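Local atomic coordinates of putative nucleotidyltransferase (Sulfolobus solfataricus P2, PDB entry 2RFF), a protein that probably transfers nucleotidyl groups, as members of the nucleotidyltransferase family do. Residues L33-R44 with V95-E105. Numbering follows the deposited sequence. Where two conformers were deposited one is given.
Sequences LEEVYIFGSRAR and VKDKVLFWKRE. With EDO (1,2-ethanediol), chain B.
The ring of Tyr37 is sandwiched between the side chains of Lys98 and Leu100. Over the centre of one face runs the end of Lys98, its CE 3.7 Å from the ring centroid, and against the opposite face, offset toward the rim, sits Leu100 CD1. Lys98 gets there because its CG lies between the backbone N and the carbonyl carbon (chi1 58°); the chain then runs extended and bends at the end, giving NZ a cation-pi contact and a 2.8 Å hydrogen bond to Val95 O. Tyr37 OH donates to Glu35 OE1 (2.6 Å), which also pairs with Lys92, meeting it from above the carboxylate plane. A leucine in place of Tyr37 would probably leave Glu35 OE1 without this hydroxyl donor and Lys98 without its aromatic face. Strands 33-39 and 98-103 are antiparallel neighbours in the mixed sheet of the nucleotidyltransferase domain. Between them a classic beta bulge turns both Phe101 and Trp102 to Val36, whose O accepts from the backbone N of each. On the face packed against helix 6-29, Ile38 CD1 lies over the Phe101 ring, while Leu33 CD2 meets Trp102 CZ3 at 3.8 Å. Back on the Tyr37 face, Lys103 NZ bridges Glu34 OE2 and Glu35 OE2, each 2.7 Å away and each using its anti lone pair. Glu105 OE1 comes within 2.6 Å of Glu34 OE2, so one of these acids probably holds a proton.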
loop_
_atom_site.group_PDB
_atom_site.type_symbol
_atom_site.label_atom_id
_atom_site.label_comp_id
_atom_site.label_asym_id
_atom_site.label_seq_id
_atom_site.Cartn_x
_atom_site.Cartn_y
_atom_site.Cartn_z
ATOM N N LEU A 33 -3.168 -0.560 -12.798
ATOM C CA LEU A 33 -2.453 -0.620 -11.512
ATOM C C LEU A 33 -1.147 -1.356 -11.815
ATOM O O LEU A 33 -1.168 -2.467 -12.330
ATOM C CB LEU A 33 -3.212 -1.375 -10.427
ATOM C CG LEU A 33 -2.460 -1.319 -9.074
ATOM C CD1 LEU A 33 -2.571 0.040 -8.419
ATOM C CD2 LEU A 33 -3.032 -2.365 -8.171
ATOM N N GLU A 34 -0.025 -0.720 -11.492
ATOM C CA GLU A 34 1.292 -1.255 -11.836
ATOM C C GLU A 34 2.120 -1.701 -10.652
ATOM O O GLU A 34 2.826 -2.709 -10.735
ATOM C CB GLU A 34 2.055 -0.258 -12.730
ATOM C CG GLU A 34 3.465 -0.630 -13.066
ATOM C CD GLU A 34 3.631 -2.011 -13.720
ATOM O OE1 GLU A 34 2.681 -2.538 -14.320
ATOM O OE2 GLU A 34 4.767 -2.550 -13.660
ATOM N N GLU A 35 2.097 -0.922 -9.584
ATOM C CA GLU A 35 2.876 -1.195 -8.385
ATOM C C GLU A 35 2.094 -0.744 -7.178
ATOM O O GLU A 35 1.292 0.191 -7.268
ATOM C CB GLU A 35 4.226 -0.446 -8.374
ATOM C CG GLU A 35 5.238 -0.942 -9.401
ATOM C CD GLU A 35 6.448 -0.083 -9.635
ATOM O OE1 GLU A 35 6.641 0.986 -9.024
ATOM O OE2 GLU A 35 7.256 -0.529 -10.449
ATOM N N VAL A 36 2.363 -1.417 -6.066
ATOM C CA VAL A 36 1.868 -0.975 -4.769
ATOM C C VAL A 36 3.042 -1.003 -3.809
ATOM O O VAL A 36 3.823 -1.961 -3.791
ATOM C CB VAL A 36 0.703 -1.822 -4.236
ATOM C CG1 VAL A 36 0.249 -1.435 -2.782
ATOM C CG2 VAL A 36 -0.469 -1.747 -5.174
ATOM N N TYR A 37 3.127 0.032 -2.994
ATOM C CA TYR A 37 4.134 0.121 -1.949
ATOM C C TYR A 37 3.434 0.250 -0.584
ATOM O O TYR A 37 2.307 0.772 -0.472
ATOM C CB TYR A 37 5.048 1.326 -2.170
ATOM C CG TYR A 37 5.886 1.278 -3.414
ATOM C CD1 TYR A 37 5.348 1.620 -4.654
ATOM C CD2 TYR A 37 7.229 0.875 -3.365
ATOM C CE1 TYR A 37 6.163 1.631 -5.830
ATOM C CE2 TYR A 37 8.020 0.863 -4.524
ATOM C CZ TYR A 37 7.441 1.194 -5.754
ATOM O OH TYR A 37 8.145 1.209 -6.919
ATOM N N ILE A 38 4.138 -0.228 0.441
ATOM C CA ILE A 38 3.832 0.111 1.820
ATOM C C ILE A 38 4.766 1.289 2.167
ATOM O O ILE A 38 5.967 1.274 1.830
ATOM C CB ILE A 38 4.061 -1.051 2.802
ATOM C CG1 ILE A 38 3.300 -2.289 2.344
ATOM C CG2 ILE A 38 3.697 -0.606 4.237
ATOM C CD1 ILE A 38 1.819 -2.070 2.038
ATOM N N PHE A 39 4.209 2.363 2.712
ATOM C CA PHE A 39 4.981 3.482 3.210
ATOM C C PHE A 39 4.644 3.697 4.673
ATOM O O PHE A 39 3.927 2.892 5.278
ATOM C CB PHE A 39 4.819 4.742 2.327
ATOM C CG PHE A 39 3.454 5.418 2.377
ATOM C CD1 PHE A 39 2.418 4.987 1.578
ATOM C CD2 PHE A 39 3.261 6.560 3.136
ATOM C CE1 PHE A 39 1.153 5.636 1.608
ATOM C CE2 PHE A 39 2.034 7.238 3.140
ATOM C CZ PHE A 39 0.977 6.775 2.386
ATOM N N GLY A 40 5.241 4.721 5.259
ATOM C CA GLY A 40 4.985 5.045 6.646
ATOM C C GLY A 40 5.693 4.128 7.619
ATOM O O GLY A 40 6.624 3.420 7.264
ATOM N N SER A 41 5.218 4.120 8.862
ATOM C CA SER A 41 5.942 3.433 9.953
ATOM C C SER A 41 6.080 1.942 9.787
ATOM O O SER A 41 7.074 1.376 10.245
ATOM C CB SER A 41 5.338 3.752 11.314
ATOM O OG SER A 41 4.030 3.295 11.400
ATOM N N ARG A 42 5.089 1.301 9.147
ATOM C CA ARG A 42 5.173 -0.156 8.891
ATOM C C ARG A 42 6.185 -0.515 7.806
ATOM O O ARG A 42 6.596 -1.649 7.722
ATOM C CB ARG A 42 3.801 -0.801 8.672
ATOM C CG ARG A 42 2.936 -0.789 9.952
ATOM C CD ARG A 42 1.607 -1.495 9.781
ATOM N NE ARG A 42 0.838 -1.449 11.025
ATOM C CZ ARG A 42 1.058 -2.219 12.091
ATOM N NH1 ARG A 42 1.973 -3.161 12.118
ATOM N NH2 ARG A 42 0.325 -2.050 13.165
ATOM N N ALA A 43 6.561 0.448 6.968
ATOM C CA ALA A 43 7.681 0.259 6.030
ATOM C C ALA A 43 9.008 0.577 6.701
ATOM O O ALA A 43 9.982 -0.143 6.500
ATOM C CB ALA A 43 7.534 1.142 4.804
ATOM N N ARG A 44 9.051 1.641 7.499
ATOM C CA ARG A 44 10.310 2.102 8.121
ATOM C C ARG A 44 10.796 1.228 9.269
ATOM O O ARG A 44 11.988 0.979 9.420
ATOM C CB ARG A 44 10.167 3.521 8.636
ATOM C CG ARG A 44 9.759 4.558 7.606
ATOM C CD ARG A 44 9.726 5.935 8.200
ATOM N NE ARG A 44 8.759 6.142 9.301
ATOM C CZ ARG A 44 7.575 6.765 9.224
ATOM N NH1 ARG A 44 7.147 7.319 8.110
ATOM N NH2 ARG A 44 6.831 6.898 10.300
ATOM N N VAL A 95 7.071 9.774 -2.613
ATOM C CA VAL A 95 6.995 9.050 -1.363
ATOM C C VAL A 95 8.346 8.360 -1.241
ATOM O O VAL A 95 8.647 7.465 -2.011
ATOM C CB VAL A 95 5.868 8.050 -1.373
ATOM C CG1 VAL A 95 5.817 7.270 -0.039
ATOM C CG2 VAL A 95 4.530 8.768 -1.622
ATOM N N LYS A 96 9.107 8.797 -0.246
ATOM C CA LYS A 96 10.389 8.234 0.082
ATOM C C LYS A 96 10.121 7.162 1.141
ATOM O O LYS A 96 9.009 7.004 1.668
ATOM C CB LYS A 96 11.320 9.311 0.665
ATOM C CG LYS A 96 11.324 10.703 -0.047
ATOM C CD LYS A 96 11.541 10.662 -1.560
ATOM N N ASP A 97 11.148 6.403 1.456
ATOM C CA ASP A 97 11.003 5.437 2.506
ATOM C C ASP A 97 9.711 4.671 2.262
ATOM O O ASP A 97 8.639 4.969 2.829
ATOM C CB ASP A 97 11.003 6.158 3.860
ATOM C CG ASP A 97 12.309 6.922 4.116
ATOM O OD1 ASP A 97 13.144 7.041 3.181
ATOM O OD2 ASP A 97 12.505 7.382 5.260
ATOM N N LYS A 98 9.819 3.752 1.315
ATOM C CA LYS A 98 8.749 2.792 0.988
ATOM C C LYS A 98 9.285 1.433 0.595
ATOM O O LYS A 98 10.437 1.306 0.185
ATOM C CB LYS A 98 7.853 3.380 -0.088
ATOM C CG LYS A 98 8.530 3.768 -1.394
ATOM C CD LYS A 98 7.519 4.416 -2.340
ATOM C CE LYS A 98 8.074 4.581 -3.764
ATOM N NZ LYS A 98 9.262 5.435 -3.768
ATOM N N VAL A 99 8.414 0.428 0.725
ATOM C CA VAL A 99 8.705 -0.971 0.450
ATOM C C VAL A 99 7.810 -1.469 -0.678
ATOM O O VAL A 99 6.620 -1.250 -0.633
ATOM C CB VAL A 99 8.427 -1.839 1.699
ATOM C CG1 VAL A 99 8.392 -3.338 1.342
ATOM C CG2 VAL A 99 9.442 -1.522 2.768
ATOM N N LEU A 100 8.402 -2.083 -1.711
ATOM C CA LEU A 100 7.635 -2.659 -2.800
ATOM C C LEU A 100 6.841 -3.874 -2.264
ATOM O O LEU A 100 7.367 -4.838 -1.726
ATOM C CB LEU A 100 8.524 -3.005 -3.994
ATOM C CG LEU A 100 7.797 -3.495 -5.247
ATOM C CD1 LEU A 100 7.044 -2.393 -5.945
ATOM C CD2 LEU A 100 8.806 -4.132 -6.229
ATOM N N PHE A 101 5.537 -3.794 -2.457
ATOM C CA PHE A 101 4.615 -4.780 -1.934
ATOM C C PHE A 101 4.109 -5.680 -3.047
ATOM O O PHE A 101 3.926 -6.876 -2.832
ATOM C CB PHE A 101 3.450 -4.039 -1.259
ATOM C CG PHE A 101 2.467 -4.918 -0.509
ATOM C CD1 PHE A 101 2.886 -5.581 0.640
ATOM C CD2 PHE A 101 1.132 -4.998 -0.911
ATOM C CE1 PHE A 101 1.977 -6.344 1.359
ATOM C CE2 PHE A 101 0.218 -5.789 -0.194
ATOM C CZ PHE A 101 0.646 -6.477 0.928
ATOM N N TRP A 102 3.830 -5.083 -4.202
ATOM C CA TRP A 102 3.263 -5.774 -5.330
ATOM C C TRP A 102 3.660 -5.026 -6.594
ATOM O O TRP A 102 3.843 -3.789 -6.600
ATOM C CB TRP A 102 1.734 -5.821 -5.160
ATOM C CG TRP A 102 0.941 -6.428 -6.297
ATOM C CD1 TRP A 102 0.517 -7.716 -6.409
ATOM C CD2 TRP A 102 0.515 -5.765 -7.493
ATOM N NE1 TRP A 102 -0.187 -7.900 -7.583
ATOM C CE2 TRP A 102 -0.178 -6.717 -8.280
ATOM C CE3 TRP A 102 0.654 -4.451 -7.984
ATOM C CZ2 TRP A 102 -0.754 -6.391 -9.528
ATOM C CZ3 TRP A 102 0.111 -4.127 -9.239
ATOM C CH2 TRP A 102 -0.596 -5.095 -9.989
ATOM N N LYS A 103 3.813 -5.796 -7.654
ATOM C CA LYS A 103 4.072 -5.242 -8.987
ATOM C C LYS A 103 3.374 -6.171 -9.976
ATOM O O LYS A 103 3.414 -7.381 -9.822
ATOM C CB LYS A 103 5.559 -5.105 -9.282
ATOM C CG LYS A 103 5.851 -4.490 -10.636
ATOM C CD LYS A 103 7.297 -4.139 -10.711
ATOM C CE LYS A 103 7.709 -3.664 -12.075
ATOM N NZ LYS A 103 7.116 -2.378 -12.422
ATOM N N ARG A 104 2.738 -5.609 -10.994
ATOM C CA ARG A 104 2.040 -6.439 -11.954
ATOM C C ARG A 104 2.893 -7.626 -12.469
ATOM O O ARG A 104 2.392 -8.760 -12.441
ATOM C CB ARG A 104 1.504 -5.586 -13.111
ATOM C CG ARG A 104 0.732 -6.322 -14.182
ATOM C CD ARG A 104 -0.609 -6.784 -13.721
ATOM N NE ARG A 104 -1.527 -5.682 -13.432
ATOM C CZ ARG A 104 -2.728 -5.809 -12.839
ATOM N NH1 ARG A 104 -3.174 -6.977 -12.431
ATOM N NH2 ARG A 104 -3.463 -4.726 -12.626
ATOM N N GLU A 105 4.151 -7.364 -12.834
ATOM C CA GLU A 105 5.064 -8.367 -13.407
ATOM C C GLU A 105 5.731 -9.266 -12.347
ATOM O O GLU A 105 6.419 -10.222 -12.708
ATOM C CB GLU A 105 6.107 -7.716 -14.305
ATOM C CG GLU A 105 5.499 -6.934 -15.485
ATOM C CD GLU A 105 5.032 -5.512 -15.154
ATOM O OE1 GLU A 105 5.114 -5.074 -13.975
ATOM O OE2 GLU A 105 4.598 -4.819 -16.106
HETATM C C1 EDO B . 3.500 -6.734 -18.896
HETATM O O1 EDO B . 4.259 -5.541 -18.661
HETATM C C2 EDO B . 2.409 -6.829 -17.835
HETATM O O2 EDO B . 1.326 -5.934 -18.074
HETATM O O HOH W 1 -0.370 -3.154 -14.992
HETATM O O HOH W 2 7.078 6.861 4.130
#